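Local coordinates for protein VP5 (Halorubrum pleomorphic virus 2, PDB 6QGI) that is an envelope protein of the virus and probably drives fusion of the viral membrane with that of its haloarchaeal host, at residues 43-48 against 211-216. Residues are numbered along the deposited sequence; the frame is centred on the assembly and turned at random.
Sequences QVYQTA and PTVQYD
Strand 212-215 lies across one flank of helix 37-60, its axis 7.8 Å from that of the 43-48 turns and the two chain directions 136° apart. Val213 points at the helix and wedges its two methyls among three helix residues. Val213 CG1, anti to the backbone N (chi1 180°), sits 3.6 Å from Tyr45 CA. The same methyl meets Val44 CG1 at 3.9 Å, the two valine side chains crossing obliquely. Val213 CG2 meets Ala48 CB at 3.7 Å. Val44 also touches Ile127 and Val131 of helix 91-133, which extends the apolar patch toward that helix. The Val213 carbonyl O lies in the plane of the Tyr45 ring, at its CD1-CE1 edge and 3.8 Å from CD1; Ser219 OG hydrogen-bonds the same oxygen. Strand 212-215 pairs antiparallel with strand 218-221 as a beta hairpin, laid on a long helix of the envelope protein's N-terminal region. The Tyr45 ring, carried over by a CG anti to the backbone N (chi1 -178°), also touches Asp218 and Leu220 of the partner strand. Past Gln214, whose side chain starts away from the helix, Tyr215 sets its CB 3.6 Å from Tyr45 CB. From there the two tyrosine side chains cross at about a right angle; the Tyr215 side chain also touches Lys41 and Gln42 of helix 37-60, and its OH is hydrogen-bonded to Asp38 OD2.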
loop_
_atom_site.group_PDB
_atom_site.type_symbol
_atom_site.label_atom_id
_atom_site.label_comp_id
_atom_site.label_asym_id
_atom_site.label_seq_id
_atom_site.Cartn_x
_atom_site.Cartn_y
_atom_site.Cartn_z
ATOM N N GLN A 43 0.024 -23.569 -2.002
ATOM C CA GLN A 43 0.097 -22.584 -3.077
ATOM C C GLN A 43 -1.169 -21.739 -3.171
ATOM O O GLN A 43 -1.057 -20.572 -3.537
ATOM C CB GLN A 43 0.412 -23.247 -4.416
ATOM C CG GLN A 43 1.886 -23.606 -4.543
ATOM C CD GLN A 43 2.316 -23.974 -5.937
ATOM O OE1 GLN A 43 1.775 -23.510 -6.945
ATOM N NE2 GLN A 43 3.328 -24.805 -6.019
ATOM N N VAL A 44 -2.355 -22.300 -2.834
ATOM C CA VAL A 44 -3.627 -21.554 -2.798
ATOM C C VAL A 44 -3.525 -20.518 -1.656
ATOM O O VAL A 44 -3.905 -19.360 -1.836
ATOM C CB VAL A 44 -4.870 -22.489 -2.647
ATOM C CG1 VAL A 44 -6.117 -21.720 -2.205
ATOM C CG2 VAL A 44 -5.146 -23.255 -3.937
ATOM N N TYR A 45 -2.963 -20.942 -0.504
ATOM C CA TYR A 45 -2.759 -20.102 0.673
ATOM C C TYR A 45 -1.770 -18.993 0.355
ATOM O O TYR A 45 -2.017 -17.846 0.724
ATOM C CB TYR A 45 -2.284 -20.950 1.874
ATOM C CG TYR A 45 -2.093 -20.165 3.159
ATOM C CD1 TYR A 45 -3.179 -19.852 3.976
ATOM C CD2 TYR A 45 -0.832 -19.733 3.558
ATOM C CE1 TYR A 45 -3.011 -19.133 5.157
ATOM C CE2 TYR A 45 -0.651 -19.017 4.739
ATOM C CZ TYR A 45 -1.744 -18.719 5.534
ATOM O OH TYR A 45 -1.572 -18.007 6.691
ATOM N N GLN A 46 -0.673 -19.330 -0.348
ATOM C CA GLN A 46 0.371 -18.391 -0.755
ATOM C C GLN A 46 -0.165 -17.393 -1.793
ATOM O O GLN A 46 0.131 -16.202 -1.684
ATOM C CB GLN A 46 1.601 -19.142 -1.282
ATOM C CG GLN A 46 2.508 -19.617 -0.146
ATOM C CD GLN A 46 3.293 -20.884 -0.419
ATOM O OE1 GLN A 46 3.176 -21.532 -1.473
ATOM N NE2 GLN A 46 4.117 -21.270 0.546
ATOM N N THR A 47 -0.987 -17.867 -2.756
ATOM C CA THR A 47 -1.611 -17.030 -3.788
ATOM C C THR A 47 -2.569 -16.007 -3.134
ATOM O O THR A 47 -2.578 -14.836 -3.533
ATOM C CB THR A 47 -2.317 -17.909 -4.840
ATOM O OG1 THR A 47 -1.340 -18.724 -5.502
ATOM C CG2 THR A 47 -3.061 -17.098 -5.880
ATOM N N ALA A 48 -3.348 -16.443 -2.122
ATOM C CA ALA A 48 -4.290 -15.577 -1.411
ATOM C C ALA A 48 -3.573 -14.598 -0.478
ATOM O O ALA A 48 -4.057 -13.486 -0.298
ATOM C CB ALA A 48 -5.279 -16.412 -0.624
ATOM N N PRO A 211 -13.644 -14.654 1.188
ATOM C CA PRO A 211 -13.239 -16.057 1.398
ATOM C C PRO A 211 -12.124 -16.202 2.429
ATOM O O PRO A 211 -11.227 -15.363 2.510
ATOM C CB PRO A 211 -12.758 -16.517 0.019
ATOM C CG PRO A 211 -13.283 -15.526 -0.948
ATOM C CD PRO A 211 -13.483 -14.243 -0.223
ATOM N N THR A 212 -12.205 -17.259 3.233
ATOM C CA THR A 212 -11.203 -17.557 4.248
ATOM C C THR A 212 -10.376 -18.726 3.727
ATOM O O THR A 212 -10.888 -19.837 3.590
ATOM C CB THR A 212 -11.873 -17.796 5.604
ATOM O OG1 THR A 212 -12.482 -16.582 6.027
ATOM C CG2 THR A 212 -10.908 -18.271 6.667
ATOM N N VAL A 213 -9.113 -18.452 3.383
ATOM C CA VAL A 213 -8.198 -19.478 2.882
ATOM C C VAL A 213 -7.425 -20.039 4.067
ATOM O O VAL A 213 -6.821 -19.285 4.823
ATOM C CB VAL A 213 -7.264 -18.968 1.759
ATOM C CG1 VAL A 213 -6.332 -20.073 1.280
ATOM C CG2 VAL A 213 -8.071 -18.428 0.590
ATOM N N GLN A 214 -7.461 -21.357 4.229
ATOM C CA GLN A 214 -6.778 -22.033 5.320
ATOM C C GLN A 214 -5.762 -23.056 4.810
ATOM O O GLN A 214 -5.984 -23.691 3.780
ATOM C CB GLN A 214 -7.800 -22.703 6.262
ATOM C CG GLN A 214 -8.716 -23.747 5.604
ATOM C CD GLN A 214 -9.675 -24.380 6.579
ATOM O OE1 GLN A 214 -10.091 -23.774 7.575
ATOM N NE2 GLN A 214 -10.069 -25.616 6.295
ATOM N N TYR A 215 -4.644 -23.197 5.545
ATOM C CA TYR A 215 -3.571 -24.169 5.315
ATOM C C TYR A 215 -2.713 -24.326 6.577
ATOM O O TYR A 215 -2.223 -23.336 7.130
ATOM C CB TYR A 215 -2.688 -23.810 4.098
ATOM C CG TYR A 215 -1.437 -24.660 3.959
ATOM C CD1 TYR A 215 -1.512 -25.978 3.514
ATOM C CD2 TYR A 215 -0.182 -24.150 4.275
ATOM C CE1 TYR A 215 -0.370 -26.773 3.412
ATOM C CE2 TYR A 215 0.968 -24.932 4.169
ATOM C CZ TYR A 215 0.869 -26.245 3.738
ATOM O OH TYR A 215 2.000 -27.019 3.639
ATOM N N ASP A 216 -2.528 -25.584 7.006
ATOM C CA ASP A 216 -1.683 -26.036 8.121
ATOM C C ASP A 216 -1.946 -25.278 9.448
ATOM O O ASP A 216 -1.006 -24.935 10.174
ATOM C CB ASP A 216 -0.193 -25.929 7.705
ATOM C CG ASP A 216 0.782 -26.764 8.513
ATOM O OD1 ASP A 216 0.397 -27.872 8.956
ATOM O OD2 ASP A 216 1.932 -26.312 8.698
#